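Local coordinates for protein probable 2-hydroxyhepta-2,4-diene-1,7-dioate isomerase (Thermus thermophilus, PDB 2DFU) that probably isomerises 2-hydroxyhepta-2,4-diene-1,7-dioate, as a metal-binding member of the fumarylacetoacetate hydrolase family, at residues G12-E17 with Y34-V39; T48-V53 with F79-N84; E110-G115 with V233-P238; L178-T183 with F204-I209. One frame throughout, in Å; residues are numbered along the deposited sequence.

Contact 1: residues G12-E17 with Y34-V39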
loop_
_atom_site.group_PDB
_atom_site.type_symbol
_atom_site.label_atom_id
_atom_site.label_comp_id
_atom_site.label_asym_id
_atom_site.label_seq_id
_atom_site.Cartn_x
_atom_site.Cartn_y
_atom_site.Cartn_z
ATOM N N GLY A 12 -19.373 -11.068 -9.203
ATOM C CA GLY A 12 -20.414 -12.060 -9.362
ATOM C C GLY A 12 -20.487 -13.009 -8.187
ATOM O O GLY A 12 -19.637 -12.983 -7.292
ATOM N N VAL A 13 -21.520 -13.844 -8.197
ATOM C CA VAL A 13 -21.736 -14.837 -7.158
ATOM C C VAL A 13 -21.643 -16.207 -7.819
ATOM O O VAL A 13 -22.084 -16.385 -8.952
ATOM C CB VAL A 13 -23.126 -14.664 -6.508
ATOM C CG1 VAL A 13 -23.420 -15.819 -5.578
ATOM C CG2 VAL A 13 -23.160 -13.360 -5.725
ATOM N N LEU A 14 -21.063 -17.169 -7.113
ATOM C CA LEU A 14 -20.905 -18.507 -7.654
ATOM C C LEU A 14 -22.011 -19.462 -7.215
ATOM O O LEU A 14 -22.326 -19.568 -6.033
ATOM C CB LEU A 14 -19.550 -19.085 -7.235
ATOM C CG LEU A 14 -19.213 -20.484 -7.771
ATOM C CD1 LEU A 14 -18.938 -20.387 -9.260
ATOM C CD2 LEU A 14 -18.004 -21.057 -7.044
ATOM N N GLU A 15 -22.611 -20.143 -8.180
ATOM C CA GLU A 15 -23.647 -21.129 -7.884
ATOM C C GLU A 15 -23.305 -22.374 -8.695
ATOM O O GLU A 15 -23.577 -22.446 -9.893
ATOM C CB GLU A 15 -25.035 -20.607 -8.265
ATOM C CG GLU A 15 -25.550 -19.460 -7.388
ATOM C CD GLU A 15 -25.605 -19.805 -5.900
ATOM O OE1 GLU A 15 -25.304 -20.959 -5.519
ATOM O OE2 GLU A 15 -25.956 -18.911 -5.102
ATOM N N GLY A 16 -22.691 -23.347 -8.033
ATOM C CA GLY A 16 -22.297 -24.564 -8.720
ATOM C C GLY A 16 -21.198 -24.223 -9.707
ATOM O O GLY A 16 -20.110 -23.807 -9.312
ATOM N N GLU A 17 -21.481 -24.376 -10.994
ATOM C CA GLU A 17 -20.500 -24.066 -12.023
ATOM C C GLU A 17 -20.840 -22.763 -12.749
ATOM O O GLU A 17 -20.178 -22.401 -13.717
ATOM C CB GLU A 17 -20.433 -25.197 -13.044
ATOM C CG GLU A 17 -21.740 -25.424 -13.767
ATOM C CD GLU A 17 -21.536 -25.992 -15.155
ATOM O OE1 GLU A 17 -20.770 -25.372 -15.924
ATOM O OE2 GLU A 17 -22.139 -27.045 -15.480
ATOM N N TYR A 34 -22.291 -16.627 -16.600
ATOM C CA TYR A 34 -21.188 -17.212 -17.350
ATOM C C TYR A 34 -20.845 -18.558 -16.741
ATOM O O TYR A 34 -21.158 -18.807 -15.580
ATOM C CB TYR A 34 -19.930 -16.343 -17.248
ATOM C CG TYR A 34 -20.091 -14.881 -17.591
ATOM C CD1 TYR A 34 -20.784 -14.011 -16.746
ATOM C CD2 TYR A 34 -19.507 -14.354 -18.745
ATOM C CE1 TYR A 34 -20.889 -12.650 -17.042
ATOM C CE2 TYR A 34 -19.604 -12.998 -19.049
ATOM C CZ TYR A 34 -20.295 -12.151 -18.195
ATOM O OH TYR A 34 -20.381 -10.810 -18.497
ATOM N N ASP A 35 -20.204 -19.429 -17.514
ATOM C CA ASP A 35 -19.765 -20.708 -16.968
ATOM C C ASP A 35 -18.436 -20.382 -16.298
ATOM O O ASP A 35 -17.645 -19.608 -16.832
ATOM C CB ASP A 35 -19.526 -21.753 -18.070
ATOM C CG ASP A 35 -20.818 -22.303 -18.645
ATOM O OD1 ASP A 35 -21.759 -22.554 -17.861
ATOM O OD2 ASP A 35 -20.891 -22.496 -19.879
ATOM N N LEU A 36 -18.187 -20.963 -15.132
ATOM C CA LEU A 36 -16.945 -20.701 -14.429
ATOM C C LEU A 36 -15.720 -20.954 -15.310
ATOM O O LEU A 36 -14.793 -20.138 -15.357
ATOM C CB LEU A 36 -16.851 -21.577 -13.178
ATOM C CG LEU A 36 -15.568 -21.379 -12.370
ATOM C CD1 LEU A 36 -15.426 -19.913 -11.968
ATOM C CD2 LEU A 36 -15.596 -22.271 -11.145
ATOM N N ALA A 37 -15.726 -22.085 -16.009
ATOM C CA ALA A 37 -14.609 -22.469 -16.864
ATOM C C ALA A 37 -14.302 -21.458 -17.963
ATOM O O ALA A 37 -13.196 -21.436 -18.494
ATOM C CB ALA A 37 -14.875 -23.860 -17.486
ATOM N N SER A 38 -15.270 -20.612 -18.291
ATOM C CA SER A 38 -15.088 -19.624 -19.349
ATOM C C SER A 38 -14.600 -18.244 -18.906
ATOM O O SER A 38 -14.292 -17.402 -19.751
ATOM C CB SER A 38 -16.400 -19.449 -20.123
ATOM O OG SER A 38 -16.867 -20.690 -20.621
ATOM N N VAL A 39 -14.539 -17.987 -17.603
ATOM C CA VAL A 39 -14.089 -16.670 -17.159
ATOM C C VAL A 39 -12.661 -16.673 -16.647
ATOM O O VAL A 39 -12.099 -17.720 -16.349
ATOM C CB VAL A 39 -15.001 -16.098 -16.039
ATOM C CG1 VAL A 39 -16.453 -16.171 -16.467
ATOM C CG2 VAL A 39 -14.785 -16.862 -14.731
HETATM O O HOH W 1 -17.856 -24.166 -15.648
#
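Leu36 meets Glu17 where the turn after strand 10-15 passes the 3-10 segment that follows strand 32-35. Leu36 N donates to Glu17 O at 2.8 Å, a nearly straight bond (166° at the hydrogen) with the donor tilted 23° from the carbonyl plane. The leucine side chain starts beside the same acceptor, its CB 3.5 Å from Glu17 O. CG stands anti to the backbone N (chi1 180°), and past it the CD2 branch approaches CD1 of Leu14 at 4.3 Å, a light apolar touch; Trp173 of strand 168-175 packs on both leucines. At the exposed end the acids of Glu17 and Asp35 lie side by side and point the same way, with Glu17 OE1 3.6 Å from Asp35 OD1. A water donates to Glu17 OE1 and accepts from Ala37 N at 3.0 Å, tying the turn to the 3-10 segment a second time. In the N-terminal region strand 18-22 pairs antiparallel with both 10-15 and 32-35. Two carboxylates so close probably repel each other, an effect the water and the nearby Arg93 are likely to soften, leaving the backbone bond and the water bridge as the polar links, with a light leucine touch beside them.

Contact 2: residues T48-V53 with F79-N84; sequences TKIVCV and FLKGPN
Cys52 and Phe79 form a hydrogen-bonded pair in the antiparallel ladder between strands 50-53 and 78-81, in the core of the fumarylacetoacetate hydrolase-type domain. Both of their amides are satisfied: Cys52 N donates to Phe79 O at 2.7 Å, and Phe79 N donates to Cys52 O at 2.9 Å. The next hydrogen-bonded pair is less even. Lys81 N reaches Ile50 O at 3.0 Å, while the return bond from Ile50 N to Lys81 O is weak, at 3.5 Å. Between them Val51 and Leu80 are a non-hydrogen-bonded pair, their side chains alongside each other on the opposite face; Val51 takes its backbone partners from Val224 and Leu226 in the parallel strand 224-226. The buried amines are paired outside the ladder, Lys81 NZ by a salt bridge to Asp145 and a hydrogen bond to Lys162 O, Lys49 NZ likewise by Asp223 and Thr218 O. With CG between the backbone N and the carbonyl carbon (chi1 62°), the Phe79 ring comes back over its strand partner, and Cys52 CB sits on one face, 3.4 Å from the ring centroid and 19° off its normal. Trp158 meets the same ring edge-to-face. An alanine in place of Phe79 would probably open a gap above Cys52 CB and deprive Trp158 of its aromatic mate. Thr48 and Lys49 also pack on Pro83 and Asn84 of the second subunit. On the face that carries Cys52, its SG lies obliquely to the Phe79 ring and sits 3.4 Å from Lys81 CD.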
loop_
_atom_site.group_PDB
_atom_site.type_symbol
_atom_site.label_atom_id
_atom_site.label_comp_id
_atom_site.label_asym_id
_atom_site.label_seq_id
_atom_site.Cartn_x
_atom_site.Cartn_y
_atom_site.Cartn_z
ATOM N N THR A 48 -6.791 -0.921 -1.235
ATOM C CA THR A 48 -6.027 0.313 -1.279
ATOM C C THR A 48 -4.690 -0.052 -0.644
ATOM O O THR A 48 -3.680 0.613 -0.858
ATOM C CB THR A 48 -6.682 1.438 -0.444
ATOM O OG1 THR A 48 -6.701 1.064 0.942
ATOM C CG2 THR A 48 -8.105 1.702 -0.932
ATOM N N LYS A 49 -4.699 -1.127 0.139
ATOM C CA LYS A 49 -3.493 -1.612 0.806
ATOM C C LYS A 49 -3.710 -3.015 1.370
ATOM O O LYS A 49 -4.845 -3.449 1.550
ATOM C CB LYS A 49 -3.085 -0.655 1.930
ATOM C CG LYS A 49 -4.136 -0.473 3.012
ATOM C CD LYS A 49 -3.671 0.547 4.046
ATOM C CE LYS A 49 -4.713 0.748 5.139
ATOM N NZ LYS A 49 -5.951 1.333 4.577
ATOM N N ILE A 50 -2.618 -3.718 1.643
ATOM C CA ILE A 50 -2.687 -5.077 2.174
ATOM C C ILE A 50 -1.869 -5.157 3.454
ATOM O O ILE A 50 -0.647 -5.001 3.430
ATOM C CB ILE A 50 -2.149 -6.074 1.131
ATOM C CG1 ILE A 50 -3.030 -6.008 -0.122
ATOM C CG2 ILE A 50 -2.125 -7.491 1.700
ATOM C CD1 ILE A 50 -2.315 -6.376 -1.397
ATOM N N VAL A 51 -2.551 -5.382 4.576
ATOM C CA VAL A 51 -1.895 -5.462 5.879
ATOM C C VAL A 51 -1.702 -6.922 6.276
ATOM O O VAL A 51 -2.646 -7.713 6.239
ATOM C CB VAL A 51 -2.733 -4.732 6.954
ATOM C CG1 VAL A 51 -1.961 -4.649 8.249
ATOM C CG2 VAL A 51 -3.098 -3.335 6.467
ATOM N N CYS A 52 -0.483 -7.286 6.662
ATOM C CA CYS A 52 -0.214 -8.674 7.010
ATOM C C CYS A 52 0.317 -8.884 8.418
ATOM O O CYS A 52 1.062 -8.064 8.943
ATOM C CB CYS A 52 0.772 -9.264 6.011
ATOM S SG CYS A 52 0.488 -8.699 4.322
ATOM N N VAL A 53 -0.066 -10.010 9.010
ATOM C CA VAL A 53 0.365 -10.362 10.356
ATOM C C VAL A 53 1.583 -11.265 10.301
ATOM O O VAL A 53 1.748 -12.049 9.365
ATOM C CB VAL A 53 -0.759 -11.093 11.129
ATOM C CG1 VAL A 53 -0.243 -11.581 12.476
ATOM C CG2 VAL A 53 -1.936 -10.150 11.340
ATOM N N PHE A 79 3.087 -5.985 8.691
ATOM C CA PHE A 79 3.878 -5.539 7.554
ATOM C C PHE A 79 2.937 -5.328 6.376
ATOM O O PHE A 79 1.838 -5.892 6.336
ATOM C CB PHE A 79 5.013 -6.518 7.201
ATOM C CG PHE A 79 4.556 -7.886 6.786
ATOM C CD1 PHE A 79 4.354 -8.884 7.733
ATOM C CD2 PHE A 79 4.382 -8.194 5.441
ATOM C CE1 PHE A 79 3.989 -10.176 7.343
ATOM C CE2 PHE A 79 4.017 -9.480 5.041
ATOM C CZ PHE A 79 3.822 -10.472 5.990
ATOM N N LEU A 80 3.359 -4.500 5.427
ATOM C CA LEU A 80 2.534 -4.184 4.264
ATOM C C LEU A 80 2.997 -4.818 2.963
ATOM O O LEU A 80 4.160 -5.182 2.800
ATOM C CB LEU A 80 2.486 -2.667 4.056
ATOM C CG LEU A 80 2.012 -1.801 5.222
ATOM C CD1 LEU A 80 2.371 -0.343 4.941
ATOM C CD2 LEU A 80 0.502 -1.959 5.423
ATOM N N LYS A 81 2.055 -4.939 2.039
ATOM C CA LYS A 81 2.315 -5.450 0.704
ATOM C C LYS A 81 1.576 -4.472 -0.200
ATOM O O LYS A 81 0.490 -4.001 0.144
ATOM C CB LYS A 81 1.756 -6.867 0.525
ATOM C CG LYS A 81 2.609 -7.961 1.156
ATOM C CD LYS A 81 1.854 -9.285 1.242
ATOM C CE LYS A 81 2.291 -10.304 0.201
ATOM N NZ LYS A 81 3.549 -11.020 0.552
ATOM N N GLY A 82 2.172 -4.126 -1.331
ATOM C CA GLY A 82 1.498 -3.218 -2.236
ATOM C C GLY A 82 0.589 -4.026 -3.139
ATOM O O GLY A 82 0.763 -5.236 -3.244
ATOM N N PRO A 83 -0.404 -3.399 -3.786
ATOM C CA PRO A 83 -1.318 -4.113 -4.683
ATOM C C PRO A 83 -0.580 -4.819 -5.826
ATOM O O PRO A 83 -1.102 -5.761 -6.418
ATOM C CB PRO A 83 -2.237 -3.005 -5.186
ATOM C CG PRO A 83 -2.310 -2.084 -3.995
ATOM C CD PRO A 83 -0.865 -2.014 -3.564
ATOM N N ASN A 84 0.634 -4.365 -6.135
ATOM C CA ASN A 84 1.422 -4.977 -7.205
ATOM C C ASN A 84 1.740 -6.447 -6.902
ATOM O O ASN A 84 2.043 -7.221 -7.810
ATOM C CB ASN A 84 2.733 -4.220 -7.395
ATOM C CG ASN A 84 3.622 -4.276 -6.159
ATOM O OD1 ASN A 84 3.300 -3.688 -5.124
ATOM N ND2 ASN A 84 4.734 -4.995 -6.258
#

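Contact 3: residues E110-G115 with V233-P238; sequences ELHYEG and VGALRP
Leu111 O accepts from Leu236 N at 2.7 Å, and Gly234 O takes the longer bond from Tyr113 N at 3.3 Å. A water bridges the first pair again, donating to both Leu111 O and Leu236 O; a second water joins Tyr113 OH to Ala235 O, to which it donates. Within 110-115, His112 ND1 donates to Glu110 O at 3.1 Å; the acceptor lies in the imidazole plane, but the donor stands above the carbonyl plane of Glu110, a bond that probably restrains the ring. One ring face meets Ala235 CA, a CH-pi contact 4.0 Å from the centroid. The pattern is a single beta bridge, His112 with Ala235, by which the loop between strands 224-226 and 241-246 lies against the start of strand 111-121, the touching parts 111-114 and 233-236 running 140° apart. The tyrosine ring lies over the backbone of Gly234, whose O sits 3.2 Å above the ring plane, toward the rim. A CB on Gly234 would clash with Tyr113 OH. Leu236 fills in beside the ring, its CD2 3.4 Å from Tyr113 CD2 and its CD1 against Leu111. Farther along, the Val233 side chain crosses that of Glu114, CG2 lying 3.5 Å from Glu114 CG.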
loop_
_atom_site.group_PDB
_atom_site.type_symbol
_atom_site.label_atom_id
_atom_site.label_comp_id
_atom_site.label_asym_id
_atom_site.label_seq_id
_atom_site.Cartn_x
_atom_site.Cartn_y
_atom_site.Cartn_z
ATOM N N GLU A 110 16.159 -17.606 -1.987
ATOM C CA GLU A 110 15.508 -18.161 -0.808
ATOM C C GLU A 110 14.014 -17.831 -0.803
ATOM O O GLU A 110 13.513 -17.179 0.115
ATOM C CB GLU A 110 16.174 -17.595 0.446
ATOM C CG GLU A 110 16.167 -18.537 1.628
ATOM C CD GLU A 110 16.928 -19.816 1.345
ATOM O OE1 GLU A 110 18.153 -19.737 1.097
ATOM O OE2 GLU A 110 16.301 -20.899 1.367
ATOM N N LEU A 111 13.309 -18.280 -1.836
ATOM C CA LEU A 111 11.875 -18.033 -1.953
ATOM C C LEU A 111 11.102 -19.090 -1.168
ATOM O O LEU A 111 11.295 -20.289 -1.382
ATOM C CB LEU A 111 11.449 -18.081 -3.424
ATOM C CG LEU A 111 10.132 -17.376 -3.746
ATOM C CD1 LEU A 111 10.318 -15.862 -3.596
ATOM C CD2 LEU A 111 9.696 -17.716 -5.159
ATOM N N HIS A 112 10.229 -18.642 -0.269
ATOM C CA HIS A 112 9.434 -19.544 0.561
ATOM C C HIS A 112 7.931 -19.305 0.457
ATOM O O HIS A 112 7.486 -18.192 0.160
ATOM C CB HIS A 112 9.847 -19.411 2.026
ATOM C CG HIS A 112 11.182 -20.010 2.342
ATOM N ND1 HIS A 112 12.360 -19.532 1.808
ATOM C CD2 HIS A 112 11.527 -21.039 3.152
ATOM C CE1 HIS A 112 13.373 -20.240 2.278
ATOM N NE2 HIS A 112 12.894 -21.160 3.097
ATOM N N TYR A 113 7.158 -20.361 0.714
ATOM C CA TYR A 113 5.697 -20.297 0.675
ATOM C C TYR A 113 5.092 -20.269 2.078
ATOM O O TYR A 113 5.635 -20.854 3.014
ATOM C CB TYR A 113 5.129 -21.496 -0.091
ATOM C CG TYR A 113 5.613 -22.845 0.411
ATOM C CD1 TYR A 113 5.036 -23.455 1.527
ATOM C CD2 TYR A 113 6.673 -23.499 -0.222
ATOM C CE1 TYR A 113 5.510 -24.689 2.005
ATOM C CE2 TYR A 113 7.152 -24.721 0.240
ATOM C CZ TYR A 113 6.572 -25.312 1.352
ATOM O OH TYR A 113 7.082 -26.509 1.805
ATOM N N GLU A 114 3.962 -19.584 2.204
ATOM C CA GLU A 114 3.246 -19.465 3.466
ATOM C C GLU A 114 1.748 -19.361 3.157
ATOM O O GLU A 114 1.279 -18.303 2.726
ATOM C CB GLU A 114 3.721 -18.209 4.221
ATOM C CG GLU A 114 5.162 -18.278 4.729
ATOM C CD GLU A 114 5.671 -16.956 5.318
ATOM O OE1 GLU A 114 4.846 -16.089 5.680
ATOM O OE2 GLU A 114 6.906 -16.788 5.439
ATOM N N GLY A 115 1.005 -20.454 3.351
ATOM C CA GLY A 115 -0.426 -20.439 3.090
ATOM C C GLY A 115 -1.150 -19.708 4.208
ATOM O O GLY A 115 -0.811 -19.899 5.371
ATOM N N VAL A 233 6.581 -23.897 6.689
ATOM C CA VAL A 233 7.113 -22.963 5.704
ATOM C C VAL A 233 8.381 -23.566 5.105
ATOM O O VAL A 233 9.360 -23.804 5.818
ATOM C CB VAL A 233 7.448 -21.592 6.346
ATOM C CG1 VAL A 233 8.184 -20.708 5.344
ATOM C CG2 VAL A 233 6.159 -20.903 6.802
ATOM N N GLY A 234 8.354 -23.811 3.798
ATOM C CA GLY A 234 9.503 -24.406 3.128
ATOM C C GLY A 234 9.973 -23.654 1.895
ATOM O O GLY A 234 9.370 -22.664 1.485
ATOM N N ALA A 235 11.053 -24.138 1.294
ATOM C CA ALA A 235 11.633 -23.508 0.116
ATOM C C ALA A 235 10.906 -23.863 -1.171
ATOM O O ALA A 235 10.433 -24.983 -1.350
ATOM C CB ALA A 235 13.108 -23.890 0.001
ATOM N N LEU A 236 10.821 -22.893 -2.071
ATOM C CA LEU A 236 10.164 -23.091 -3.354
ATOM C C LEU A 236 11.194 -23.247 -4.459
ATOM O O LEU A 236 12.359 -22.891 -4.298
ATOM C CB LEU A 236 9.274 -21.894 -3.690
ATOM C CG LEU A 236 7.947 -21.780 -2.950
ATOM C CD1 LEU A 236 7.435 -20.341 -3.018
ATOM C CD2 LEU A 236 6.952 -22.749 -3.572
ATOM N N ARG A 237 10.744 -23.774 -5.588
ATOM C CA ARG A 237 11.599 -23.948 -6.750
ATOM C C ARG A 237 10.775 -23.663 -7.989
ATOM O O ARG A 237 9.553 -23.832 -7.985
ATOM C CB ARG A 237 12.124 -25.383 -6.842
ATOM C CG ARG A 237 13.286 -25.721 -5.926
ATOM C CD ARG A 237 13.636 -27.205 -6.066
ATOM N NE ARG A 237 14.799 -27.595 -5.270
ATOM C CZ ARG A 237 15.153 -28.857 -5.035
ATOM N NH1 ARG A 237 14.431 -29.856 -5.534
ATOM N NH2 ARG A 237 16.229 -29.123 -4.302
ATOM N N PRO A 238 11.431 -23.210 -9.067
ATOM C CA PRO A 238 10.710 -22.925 -10.307
ATOM C C PRO A 238 9.881 -24.149 -10.686
ATOM O O PRO A 238 10.344 -25.281 -10.564
ATOM C CB PRO A 238 11.838 -22.666 -11.296
ATOM C CG PRO A 238 12.861 -21.969 -10.438
ATOM C CD PRO A 238 12.843 -22.792 -9.164
HETATM O O HOH W 2 14.005 -21.411 -2.777
HETATM O O HOH W 3 9.442 -27.089 0.516
#

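Contact 4: residues L178-T183 with F204-I209; sequences LNPQDT and FSVAEI
Gln181 and Pro180 meet the first turn of helix 206-214 through Ser205 and Val206, with a tight buried part and a wetter one. On the tight side Pro180 CB presses against Val206 CG2 at 3.6 Å, and the amide oxygen Gln181 OE1 lies 3.3 Å from the same methyl. A bend at chi2 (-49°) turns CD of the glutamine toward the helix start. There OE1 accepts from Val206 N at 2.8 Å, almost straight at the hydrogen (174°), with the donor tilted 35° from the amide plane. The looser side is water-mediated: one water donates to Gln181 OE1 and accepts from Ala207 N, both at 2.7 Å, so OE1 is gripped by two donors and serves two successive helix amides, the second through the water. An alanine in place of Gln181 would probably leave Val206 N without this acceptor and the bridging water without one of its mates. The neighbouring polar groups make bonds within their own segments. Ser205 is the N-cap and forms a capping box with Glu208, OG accepting from Glu208 N and Glu208 OE1 from Ser205 N. Asn179 OD1 makes an Asx turn with Gln181 N, inside a type I turn closed at Asp182. Pro180 also packs on Tyr140 of strand 137-148, and its O is hydrogen-bonded to Thr199 OG1, just after strand 192-198, so the turn lies between these strands and the helix.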
loop_
_atom_site.group_PDB
_atom_site.type_symbol
_atom_site.label_atom_id
_atom_site.label_comp_id
_atom_site.label_asym_id
_atom_site.label_seq_id
_atom_site.Cartn_x
_atom_site.Cartn_y
_atom_site.Cartn_z
ATOM N N LEU A 178 -18.724 -17.454 7.418
ATOM C CA LEU A 178 -17.733 -18.336 8.020
ATOM C C LEU A 178 -17.363 -17.940 9.448
ATOM O O LEU A 178 -17.504 -16.778 9.829
ATOM C CB LEU A 178 -16.468 -18.302 7.165
ATOM C CG LEU A 178 -15.310 -19.225 7.539
ATOM C CD1 LEU A 178 -15.506 -20.561 6.849
ATOM C CD2 LEU A 178 -13.985 -18.601 7.108
ATOM N N ASN A 179 -16.910 -18.912 10.240
ATOM C CA ASN A 179 -16.354 -18.649 11.570
ATOM C C ASN A 179 -14.849 -18.772 11.510
ATOM O O ASN A 179 -14.282 -19.851 11.459
ATOM C CB ASN A 179 -16.912 -19.648 12.594
ATOM C CG ASN A 179 -16.326 -19.389 13.976
ATOM O OD1 ASN A 179 -15.461 -18.536 14.174
ATOM N ND2 ASN A 179 -16.820 -20.157 14.965
ATOM N N PRO A 180 -14.222 -17.583 11.443
ATOM C CA PRO A 180 -12.802 -17.451 11.131
ATOM C C PRO A 180 -11.907 -18.243 12.077
ATOM O O PRO A 180 -10.797 -18.644 11.754
ATOM C CB PRO A 180 -12.463 -15.974 11.196
ATOM C CG PRO A 180 -13.607 -15.268 11.920
ATOM C CD PRO A 180 -14.813 -16.275 11.645
ATOM N N GLN A 181 -12.385 -18.444 13.301
ATOM C CA GLN A 181 -11.579 -19.146 14.294
ATOM C C GLN A 181 -11.899 -20.632 14.368
ATOM O O GLN A 181 -11.449 -21.322 15.278
ATOM C CB GLN A 181 -11.751 -18.506 15.677
ATOM C CG GLN A 181 -11.595 -16.996 15.665
ATOM C CD GLN A 181 -10.337 -16.535 14.939
ATOM O OE1 GLN A 181 -10.330 -15.483 14.304
ATOM N NE2 GLN A 181 -9.266 -17.315 15.041
ATOM N N ASP A 182 -12.669 -21.133 13.410
ATOM C CA ASP A 182 -13.001 -22.552 13.403
ATOM C C ASP A 182 -12.866 -23.177 12.014
ATOM O O ASP A 182 -13.834 -23.698 11.462
ATOM C CB ASP A 182 -14.420 -22.772 13.941
ATOM C CG ASP A 182 -14.718 -24.243 14.225
ATOM O OD1 ASP A 182 -13.803 -24.960 14.695
ATOM O OD2 ASP A 182 -15.866 -24.678 13.982
ATOM N N THR A 183 -11.665 -23.116 11.449
ATOM C CA THR A 183 -11.420 -23.698 10.139
ATOM C C THR A 183 -9.962 -24.138 10.019
ATOM O O THR A 183 -9.138 -23.828 10.880
ATOM C CB THR A 183 -11.769 -22.703 9.001
ATOM O OG1 THR A 183 -11.786 -23.399 7.747
ATOM C CG2 THR A 183 -10.748 -21.576 8.932
ATOM N N PHE A 204 -3.605 -14.388 17.833
ATOM C CA PHE A 204 -4.507 -13.245 17.753
ATOM C C PHE A 204 -5.627 -13.637 16.807
ATOM O O PHE A 204 -5.374 -14.089 15.686
ATOM C CB PHE A 204 -3.782 -12.024 17.190
ATOM C CG PHE A 204 -2.565 -11.637 17.970
ATOM C CD1 PHE A 204 -2.688 -11.082 19.237
ATOM C CD2 PHE A 204 -1.294 -11.860 17.450
ATOM C CE1 PHE A 204 -1.561 -10.755 19.979
ATOM C CE2 PHE A 204 -0.154 -11.537 18.185
ATOM C CZ PHE A 204 -0.288 -10.983 19.453
ATOM N N SER A 205 -6.864 -13.482 17.259
ATOM C CA SER A 205 -8.004 -13.814 16.424
ATOM C C SER A 205 -8.129 -12.783 15.300
ATOM O O SER A 205 -7.523 -11.705 15.345
ATOM C CB SER A 205 -9.289 -13.808 17.254
ATOM O OG SER A 205 -9.687 -12.477 17.559
ATOM N N VAL A 206 -8.922 -13.114 14.291
ATOM C CA VAL A 206 -9.143 -12.203 13.178
ATOM C C VAL A 206 -9.749 -10.906 13.706
ATOM O O VAL A 206 -9.342 -9.814 13.318
ATOM C CB VAL A 206 -10.092 -12.832 12.137
ATOM C CG1 VAL A 206 -10.475 -11.801 11.079
ATOM C CG2 VAL A 206 -9.416 -14.039 11.502
ATOM N N ALA A 207 -10.721 -11.036 14.603
ATOM C CA ALA A 207 -11.378 -9.871 15.181
ATOM C C ALA A 207 -10.387 -8.973 15.918
ATOM O O ALA A 207 -10.478 -7.749 15.845
ATOM C CB ALA A 207 -12.488 -10.318 16.121
ATOM N N GLU A 208 -9.437 -9.585 16.620
ATOM C CA GLU A 208 -8.432 -8.831 17.367
ATOM C C GLU A 208 -7.442 -8.144 16.429
ATOM O O GLU A 208 -6.992 -7.027 16.689
ATOM C CB GLU A 208 -7.676 -9.758 18.324
ATOM C CG GLU A 208 -8.573 -10.432 19.356
ATOM C CD GLU A 208 -7.816 -11.348 20.303
ATOM O OE1 GLU A 208 -7.042 -12.209 19.830
ATOM O OE2 GLU A 208 -8.008 -11.214 21.529
ATOM N N ILE A 209 -7.097 -8.821 15.339
ATOM C CA ILE A 209 -6.170 -8.269 14.364
ATOM C C ILE A 209 -6.757 -7.023 13.705
ATOM O O ILE A 209 -6.108 -5.981 13.650
ATOM C CB ILE A 209 -5.830 -9.312 13.283
ATOM C CG1 ILE A 209 -4.988 -10.423 13.911
ATOM C CG2 ILE A 209 -5.109 -8.647 12.106
ATOM C CD1 ILE A 209 -4.708 -11.586 12.988
HETATM O O HOH W 4 -12.001 -13.425 14.846
#

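Overall arrangement
Contact 1 stands apart in the N-terminal region, its centre about 28 to 31 Å from those of the other three, which share the hydrolase-family region. Contact 2 is the most central of the four and lies about 19 Å, centre to centre, from both contact 3 and contact 4. It touches contact 4 directly, Val53 CG2 resting 3.5 Å from Ile209 CD1, so strand 50-53 packs against helix 206-214. Strand 224-226 pairs with both 50-53 and 111-121 and so connects contact 2 to the strand of contact 3. Along the chain contacts 1 and 2 close in turn, whereas contact 4 is nested within the loop closed by contact 3. Contact 2 alone also reaches the second subunit, linking this core to the dimer.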